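Local structure of tryptophanyl-tRNA synthetase (Mycoplasma pneumoniae, 2YY5) at residues M194-P199 with T249-I254; L145-I150 with L177-P182; M97-L102 with Q169-K174. The protein catalyses, as a homodimeric class I aminoacyl-tRNA synthetase, the ATP-dependent attachment of tryptophan to tRNA(Trp). The protein carries 1 engineered substitution. All blocks are in the same frame, centred on the assembly; numbering follows the deposited sequence.

Contact 1 of 3, residues M194-P199 with T249-I254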
# COMPACT_ATOMS: atom_id res chain seq x y z
N MET B 194 -1.33 12.67 -30.34
CA MET B 194 0.12 12.77 -30.46
C MET B 194 0.69 14.15 -30.14
O MET B 194 -0.00 15.17 -30.17
CB MET B 194 0.54 12.35 -31.87
CG MET B 194 -0.01 11.00 -32.31
SD MET B 194 0.35 9.63 -31.18
CE MET B 194 -0.80 8.38 -31.85
N ASP B 195 1.98 14.17 -29.83
CA ASP B 195 2.71 15.38 -29.51
C ASP B 195 2.80 16.24 -30.77
O ASP B 195 3.14 15.74 -31.84
CB ASP B 195 4.10 14.99 -29.00
CG ASP B 195 4.94 16.17 -28.58
OD1 ASP B 195 5.41 16.91 -29.47
OD2 ASP B 195 5.12 16.37 -27.36
N LEU B 196 2.49 17.54 -30.66
CA LEU B 196 2.52 18.45 -31.80
C LEU B 196 3.90 18.71 -32.41
O LEU B 196 4.00 19.07 -33.58
CB LEU B 196 1.87 19.78 -31.45
CG LEU B 196 0.34 19.81 -31.34
CD1 LEU B 196 -0.13 21.25 -31.23
CD2 LEU B 196 -0.28 19.16 -32.56
N PHE B 197 4.96 18.54 -31.62
CA PHE B 197 6.32 18.76 -32.10
C PHE B 197 6.94 17.46 -32.65
O PHE B 197 7.65 17.47 -33.66
CB PHE B 197 7.20 19.31 -30.99
CG PHE B 197 8.67 19.27 -31.30
CD1 PHE B 197 9.21 20.07 -32.31
CD2 PHE B 197 9.51 18.39 -30.62
CE1 PHE B 197 10.55 20.00 -32.62
CE2 PHE B 197 10.86 18.31 -30.93
CZ PHE B 197 11.38 19.12 -31.94
N ASP B 198 6.70 16.36 -31.95
CA ASP B 198 7.19 15.06 -32.37
C ASP B 198 5.98 14.13 -32.40
O ASP B 198 5.68 13.45 -31.42
CB ASP B 198 8.23 14.52 -31.39
CG ASP B 198 8.76 13.15 -31.81
OD1 ASP B 198 8.24 12.59 -32.80
OD2 ASP B 198 9.68 12.64 -31.15
N PRO B 199 5.26 14.10 -33.52
CA PRO B 199 4.07 13.26 -33.66
C PRO B 199 4.26 11.74 -33.57
O PRO B 199 3.29 10.99 -33.73
CB PRO B 199 3.48 13.73 -34.99
CG PRO B 199 4.68 14.12 -35.76
CD PRO B 199 5.51 14.86 -34.76
N THR B 249 -1.91 13.74 -39.81
CA THR B 249 -3.01 12.87 -39.41
C THR B 249 -3.50 13.23 -38.00
O THR B 249 -4.70 13.30 -37.76
CB THR B 249 -2.59 11.38 -39.44
OG1 THR B 249 -2.04 11.07 -40.72
CG2 THR B 249 -3.81 10.47 -39.17
N ASN B 250 -2.56 13.46 -37.09
CA ASN B 250 -2.89 13.81 -35.71
C ASN B 250 -3.73 15.08 -35.63
O ASN B 250 -4.77 15.10 -34.99
CB ASN B 250 -1.61 14.00 -34.90
CG ASN B 250 -1.88 14.17 -33.42
OD1 ASN B 250 -1.28 15.02 -32.76
ND2 ASN B 250 -2.78 13.36 -32.88
N MET B 251 -3.26 16.15 -36.28
CA MET B 251 -4.01 17.41 -36.26
C MET B 251 -5.39 17.19 -36.86
O MET B 251 -6.37 17.80 -36.45
CB MET B 251 -3.27 18.49 -37.06
CG MET B 251 -1.99 18.98 -36.42
SD MET B 251 -1.32 20.45 -37.24
CE MET B 251 -0.49 19.70 -38.63
N LEU B 252 -5.47 16.30 -37.83
CA LEU B 252 -6.72 16.01 -38.50
C LEU B 252 -7.73 15.30 -37.61
O LEU B 252 -8.91 15.66 -37.58
CB LEU B 252 -6.44 15.19 -39.76
CG LEU B 252 -7.43 15.23 -40.93
CD1 LEU B 252 -7.78 16.67 -41.31
CD2 LEU B 252 -6.81 14.49 -42.10
N THR B 253 -7.29 14.29 -36.86
CA THR B 253 -8.24 13.59 -35.99
C THR B 253 -8.62 14.44 -34.77
O THR B 253 -9.71 14.28 -34.22
CB THR B 253 -7.72 12.15 -35.56
OG1 THR B 253 -7.63 12.06 -34.13
CG2 THR B 253 -6.36 11.83 -36.16
N ILE B 254 -7.75 15.37 -34.37
CA ILE B 254 -8.03 16.25 -33.23
C ILE B 254 -9.14 17.19 -33.66
O ILE B 254 -10.10 17.43 -32.92
CB ILE B 254 -6.82 17.13 -32.83
CG1 ILE B 254 -5.72 16.27 -32.20
CG2 ILE B 254 -7.27 18.21 -31.84
CD1 ILE B 254 -4.40 17.00 -32.04
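Residues 194-199 belong to the loop leading into the KMSKS region of this class I synthetase, and helix 246-259 meets them chiefly through one polar side chain, Asn-250. Its CG stands anti to the backbone N (chi1 -172°), so the amide extends from the helix straight to the peptide groups of Met-194. The amide carbon CG of Asn-250 lies 3.4 Å from CB of Met-194 and 3.5 Å from the backbone N of Met-194, and the amide end lies near the N and O of that residue. Met-194 crosses Asn-250 obliquely; its chain then bends at chi2 and carries the sulfur and CE away from the helix. The bound tryptophanyl-adenylate analogue lies about 6 Å from the Met-194 side chain.

Beyond this point the loop holds its own shape through an Asx turn extended to an Asx motif. Asp-195 points away from the helix and its OD1 accepts two backbone donors: N of Phe-197 at 2.7 Å, through a clearly bent bond (139°), and N of Asp-198 at 2.8 Å, nearly straight (167°). Both donors approach from above the carboxylate plane, so one oxygen grips the turn that precedes Lys-202 and the rest of the signature, predicted to bind ATP.

Apolar packing completes the join. CD2 of Leu-196 reaches CG of Met-251 at 4.2 Å, while Leu-196 also lies close to Met-203 of the KMSKS region and packs on Ile-214. Met-251 in turn packs on Leu-291 and touches the side chain of Lys-288, both on helix 284-308.

Contact 2 of 3, residues L145-I150 with L177-P182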
# COMPACT_ATOMS: atom_id res chain seq x y z
N LEU B 145 -12.69 -2.15 -6.81
CA LEU B 145 -13.46 -1.70 -5.66
C LEU B 145 -14.90 -1.38 -6.06
O LEU B 145 -15.82 -1.49 -5.25
CB LEU B 145 -12.84 -0.44 -5.06
CG LEU B 145 -12.21 -0.51 -3.67
CD1 LEU B 145 -11.67 0.88 -3.30
CD2 LEU B 145 -13.24 -1.00 -2.66
N TYR B 146 -15.08 -0.98 -7.31
CA TYR B 146 -16.40 -0.62 -7.81
C TYR B 146 -16.98 -1.66 -8.77
O TYR B 146 -18.08 -1.47 -9.30
CB TYR B 146 -16.34 0.76 -8.46
CG TYR B 146 -15.83 1.81 -7.50
CD1 TYR B 146 -16.69 2.41 -6.58
CD2 TYR B 146 -14.47 2.11 -7.43
CE1 TYR B 146 -16.21 3.27 -5.59
CE2 TYR B 146 -13.97 2.97 -6.44
CZ TYR B 146 -14.84 3.54 -5.52
OH TYR B 146 -14.35 4.35 -4.52
N GLN B 147 -16.25 -2.75 -8.99
CA GLN B 147 -16.70 -3.83 -9.87
C GLN B 147 -17.39 -3.30 -11.12
O GLN B 147 -18.47 -3.76 -11.47
CB GLN B 147 -17.69 -4.71 -9.12
CG GLN B 147 -17.09 -5.57 -8.03
CD GLN B 147 -16.10 -6.57 -8.57
OE1 GLN B 147 -14.89 -6.46 -8.33
NE2 GLN B 147 -16.60 -7.56 -9.31
N PRO B 148 -16.76 -2.35 -11.83
CA PRO B 148 -17.35 -1.77 -13.04
C PRO B 148 -17.36 -2.70 -14.24
O PRO B 148 -16.57 -3.65 -14.30
CB PRO B 148 -16.48 -0.56 -13.28
CG PRO B 148 -15.12 -1.13 -12.97
CD PRO B 148 -15.38 -1.86 -11.65
N ASP B 149 -18.24 -2.42 -15.19
CA ASP B 149 -18.33 -3.20 -16.42
C ASP B 149 -17.22 -2.74 -17.37
O ASP B 149 -16.53 -3.56 -17.99
CB ASP B 149 -19.68 -2.99 -17.10
CG ASP B 149 -20.81 -3.66 -16.35
OD1 ASP B 149 -21.88 -3.04 -16.23
OD2 ASP B 149 -20.63 -4.81 -15.90
N ILE B 150 -17.06 -1.42 -17.47
CA ILE B 150 -16.02 -0.88 -18.33
C ILE B 150 -15.15 0.15 -17.60
O ILE B 150 -15.51 0.66 -16.54
CB ILE B 150 -16.60 -0.24 -19.63
CG1 ILE B 150 -17.23 1.13 -19.37
CG2 ILE B 150 -17.60 -1.21 -20.26
CD1 ILE B 150 -18.45 1.10 -18.54
N LEU B 177 -13.64 -16.00 -5.13
CA LEU B 177 -14.37 -14.77 -4.91
C LEU B 177 -15.14 -14.43 -6.18
O LEU B 177 -14.55 -14.40 -7.26
CB LEU B 177 -13.37 -13.67 -4.56
CG LEU B 177 -13.72 -12.58 -3.55
CD1 LEU B 177 -14.39 -13.16 -2.33
CD2 LEU B 177 -12.43 -11.86 -3.16
N LYS B 178 -16.44 -14.18 -6.07
CA LYS B 178 -17.25 -13.82 -7.24
C LYS B 178 -16.86 -12.43 -7.73
O LYS B 178 -17.14 -11.42 -7.07
CB LYS B 178 -18.75 -13.82 -6.91
CG LYS B 178 -19.35 -15.15 -6.48
CD LYS B 178 -19.03 -15.48 -5.03
CE LYS B 178 -20.11 -16.36 -4.42
NZ LYS B 178 -21.44 -15.69 -4.45
N LEU B 179 -16.21 -12.38 -8.89
CA LEU B 179 -15.80 -11.11 -9.46
C LEU B 179 -16.30 -10.92 -10.87
O LEU B 179 -16.83 -11.84 -11.50
CB LEU B 179 -14.27 -10.98 -9.44
CG LEU B 179 -13.62 -10.29 -8.24
CD1 LEU B 179 -13.99 -11.01 -6.96
CD2 LEU B 179 -12.11 -10.26 -8.41
N ARG B 180 -16.12 -9.71 -11.37
CA ARG B 180 -16.51 -9.36 -12.72
C ARG B 180 -15.24 -8.75 -13.31
O ARG B 180 -14.69 -7.81 -12.75
CB ARG B 180 -17.64 -8.34 -12.67
CG ARG B 180 -17.74 -7.45 -13.89
CD ARG B 180 -18.70 -6.28 -13.66
NE ARG B 180 -20.09 -6.62 -13.93
CZ ARG B 180 -20.93 -7.19 -13.07
NH1 ARG B 180 -22.17 -7.45 -13.44
NH2 ARG B 180 -20.54 -7.47 -11.83
N LEU B 181 -14.78 -9.29 -14.42
CA LEU B 181 -13.58 -8.77 -15.05
C LEU B 181 -13.87 -7.43 -15.73
O LEU B 181 -14.73 -7.33 -16.60
CB LEU B 181 -13.04 -9.78 -16.06
CG LEU B 181 -12.75 -11.16 -15.47
CD1 LEU B 181 -12.20 -12.05 -16.57
CD2 LEU B 181 -11.77 -11.05 -14.30
N PRO B 182 -13.14 -6.38 -15.34
CA PRO B 182 -13.37 -5.07 -15.96
C PRO B 182 -12.92 -5.08 -17.42
O PRO B 182 -11.90 -5.66 -17.75
CB PRO B 182 -12.53 -4.14 -15.10
CG PRO B 182 -11.35 -5.01 -14.75
CD PRO B 182 -12.03 -6.33 -14.38
O HOH W 1 -14.68 -5.00 -12.46
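Arg-180 sets off with CG anti to its backbone N and turns sharply at chi3 (-86°), while Asp-149 keeps CG anti to its own carbonyl carbon (chi1 -72°); these torsions bring the two charged groups together although the CB of Asp-149 points away from residues 177-182. The result is a salt bridge made through NE alone. NE of Arg-180 gives its hydrogen to OD2 of Asp-149 at 2.7 Å, in a bond of 135° that is far from straight. The carboxylate lies at the guanidinium edge, but the two planes are strongly inclined and the nitrogen meets OD2 from above the carboxylate plane, unlike a coplanar two-pronged pair.

The methylene chain of Arg-180 is used as well: its CD lies 3.3 Å from O of Gln-147 and 3.4 Å from O of Pro-148. Gln-147, which leaves the helix 131-144 region with positive phi, bends at chi2 so that its side chain crosses that of Leu-179 at about a right angle and its amide end comes up against N and CB of Arg-180. Farther along, a water donates to O of Pro-148 at 3.0 Å and to O of Arg-180 at 2.8 Å, bridging the two backbones.

These loops feed the neighbouring parallel strands 150-152 and 183-185 of the Rossmann-type core, joined by helix 158-175 in a beta-alpha-beta crossover. Asp-149 already bonds through its backbone to Gln-183, and its OD1 accepts from N of Arg-6, the first residue of strand 6-11. With each carboxylate oxygen serving a different donor, Asp-149 links three segments at the strand entrances, and the nearby guanidinium would be expected to keep it ionised.

Contact 3 of 3, residues M97-L102 with Q169-K174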
# COMPACT_ATOMS: atom_id res chain seq x y z
N MET B 97 -1.60 -5.61 -4.33
CA MET B 97 -0.13 -5.62 -4.26
C MET B 97 0.45 -6.93 -3.70
O MET B 97 1.40 -7.48 -4.26
CB MET B 97 0.37 -4.43 -3.43
CG MET B 97 1.89 -4.35 -3.28
SD MET B 97 2.49 -2.89 -2.40
CE MET B 97 1.73 -3.14 -0.72
N VAL B 98 -0.10 -7.41 -2.59
CA VAL B 98 0.40 -8.65 -2.01
C VAL B 98 0.07 -9.84 -2.89
O VAL B 98 0.64 -10.91 -2.72
CB VAL B 98 -0.19 -8.93 -0.61
CG1 VAL B 98 0.27 -7.89 0.37
CG2 VAL B 98 -1.71 -9.01 -0.67
N GLN B 99 -0.85 -9.66 -3.84
CA GLN B 99 -1.20 -10.75 -4.74
C GLN B 99 -0.46 -10.67 -6.07
O GLN B 99 -0.67 -11.51 -6.95
CB GLN B 99 -2.71 -10.79 -4.99
CG GLN B 99 -3.51 -11.43 -3.88
CD GLN B 99 -3.19 -12.91 -3.67
OE1 GLN B 99 -2.50 -13.28 -2.72
NE2 GLN B 99 -3.70 -13.76 -4.57
N SER B 100 0.40 -9.68 -6.21
CA SER B 100 1.17 -9.54 -7.45
C SER B 100 2.61 -9.93 -7.15
O SER B 100 2.98 -10.11 -5.99
CB SER B 100 1.14 -8.10 -7.96
OG SER B 100 1.89 -7.24 -7.12
N ASN B 101 3.40 -10.09 -8.20
CA ASN B 101 4.81 -10.42 -8.03
C ASN B 101 5.64 -9.31 -8.69
O ASN B 101 5.16 -8.60 -9.57
CB ASN B 101 5.14 -11.78 -8.66
CG ASN B 101 4.52 -11.96 -10.03
OD1 ASN B 101 3.42 -12.48 -10.15
ND2 ASN B 101 5.22 -11.51 -11.07
N LEU B 102 6.88 -9.16 -8.25
CA LEU B 102 7.75 -8.12 -8.80
C LEU B 102 7.92 -8.26 -10.31
O LEU B 102 7.91 -7.28 -11.05
CB LEU B 102 9.12 -8.16 -8.12
CG LEU B 102 9.10 -8.01 -6.60
CD1 LEU B 102 10.51 -8.12 -6.07
CD2 LEU B 102 8.49 -6.67 -6.22
N GLN B 169 -8.51 -12.45 -11.98
CA GLN B 169 -8.61 -13.88 -12.22
C GLN B 169 -7.78 -14.65 -11.20
O GLN B 169 -8.20 -15.71 -10.71
CB GLN B 169 -8.15 -14.21 -13.65
CG GLN B 169 -9.18 -13.87 -14.72
CD GLN B 169 -8.67 -14.21 -16.11
OE1 GLN B 169 -7.80 -13.53 -16.65
NE2 GLN B 169 -9.21 -15.28 -16.69
N ARG B 170 -6.61 -14.12 -10.88
CA ARG B 170 -5.73 -14.73 -9.88
C ARG B 170 -6.52 -14.81 -8.55
O ARG B 170 -6.62 -15.87 -7.95
CB ARG B 170 -4.48 -13.84 -9.73
CG ARG B 170 -3.45 -14.21 -8.65
CD ARG B 170 -2.22 -14.90 -9.22
NE ARG B 170 -1.67 -14.30 -10.45
CZ ARG B 170 -0.99 -13.16 -10.51
NH1 ARG B 170 -0.75 -12.45 -9.43
NH2 ARG B 170 -0.51 -12.75 -11.68
N ILE B 171 -7.11 -13.68 -8.13
CA ILE B 171 -7.90 -13.59 -6.89
C ILE B 171 -9.11 -14.54 -6.93
O ILE B 171 -9.43 -15.23 -5.95
CB ILE B 171 -8.45 -12.14 -6.67
CG1 ILE B 171 -7.29 -11.14 -6.55
CG2 ILE B 171 -9.35 -12.09 -5.45
CD1 ILE B 171 -6.40 -11.36 -5.37
N GLN B 172 -9.79 -14.55 -8.07
CA GLN B 172 -10.97 -15.39 -8.28
C GLN B 172 -10.63 -16.87 -8.17
O GLN B 172 -11.35 -17.65 -7.55
CB GLN B 172 -11.54 -15.07 -9.66
CG GLN B 172 -12.75 -15.85 -10.09
CD GLN B 172 -13.37 -15.23 -11.34
OE1 GLN B 172 -12.73 -15.13 -12.39
NE2 GLN B 172 -14.62 -14.79 -11.22
N LYS B 173 -9.52 -17.26 -8.79
CA LYS B 173 -9.11 -18.65 -8.77
C LYS B 173 -8.79 -19.11 -7.36
O LYS B 173 -9.35 -20.09 -6.88
CB LYS B 173 -7.90 -18.85 -9.69
CG LYS B 173 -7.63 -20.28 -10.13
CD LYS B 173 -6.65 -20.29 -11.29
CE LYS B 173 -6.49 -21.66 -11.95
NZ LYS B 173 -5.93 -22.68 -11.03
N LYS B 174 -7.90 -18.39 -6.69
CA LYS B 174 -7.48 -18.75 -5.34
C LYS B 174 -8.49 -18.58 -4.22
O LYS B 174 -8.63 -19.46 -3.37
CB LYS B 174 -6.22 -17.98 -4.94
CG LYS B 174 -5.82 -18.23 -3.49
CD LYS B 174 -4.52 -17.57 -3.12
CE LYS B 174 -4.20 -17.83 -1.67
NZ LYS B 174 -4.27 -19.28 -1.34
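The nearest CA atoms of the two segments, those of Gln-99 and Ile-171, are 7.6 Å apart, so side chains span the gap. The contact joins the turn between helices 87-98 and 102-106 to helix 158-175, the crossover helix of the Rossmann-type core, and lies at the dimer interface. Gln-99 points toward the helix and bends at chi2 (-64°), which lays its aliphatic part obliquely across the tip of Ile-171: CD1 of Ile-171 sits 3.3 Å from CG of Gln-99 and 3.7 Å from its NE2.

Arg-170, bent at chi2 and chi3, folds its guanidinium over to the turn. Its edge faces the carbonyl of Gln-99, with NH1 of Arg-170 2.7 Å from O of Gln-99, while NH2 forms a salt bridge with OE2 of Glu-104. The other oxygen of that carboxylate accepts from the backbone N of Asn-101, the N-cap residue, so Glu-104 ties Arg-170 to the start of the next helix. Lys-174, extended as far as CE and bent at chi4, passes the Gln-99 amide with its CD, and its NZ bonds to O of Phe-52 of the second subunit. Ser-100 pairs its OG with OG1 of Thr-130 of the second subunit, and the same OG donates to a lone pair of O of Met-97 at 2.9 Å, which also accepts from N of Ser-100 at 3.1 Å.

Overall arrangement
Contact 1 lies across the chain's centre from the other two, about 35 Å from contact 2 and 39 Å from contact 3, centre to centre. It is the buried one, pairing a polar amide and apolar side chains near the nucleotide signature, whereas contacts 2 and 3 are partly buried. Contact 2 is crossed by a salt bridge; in contact 3 the arginine finds its acid, Glu-104, outside the two segments and Gln-99 does most of the packing. Those two are neighbours: helix 158-175, which supplies residues 169-174, runs on toward the loop 177-182, and CD2 of Leu-177 packs on CG2 of Ile-171. Contact 2 joins strand entrances; contact 3 alone adds partners from the second subunit.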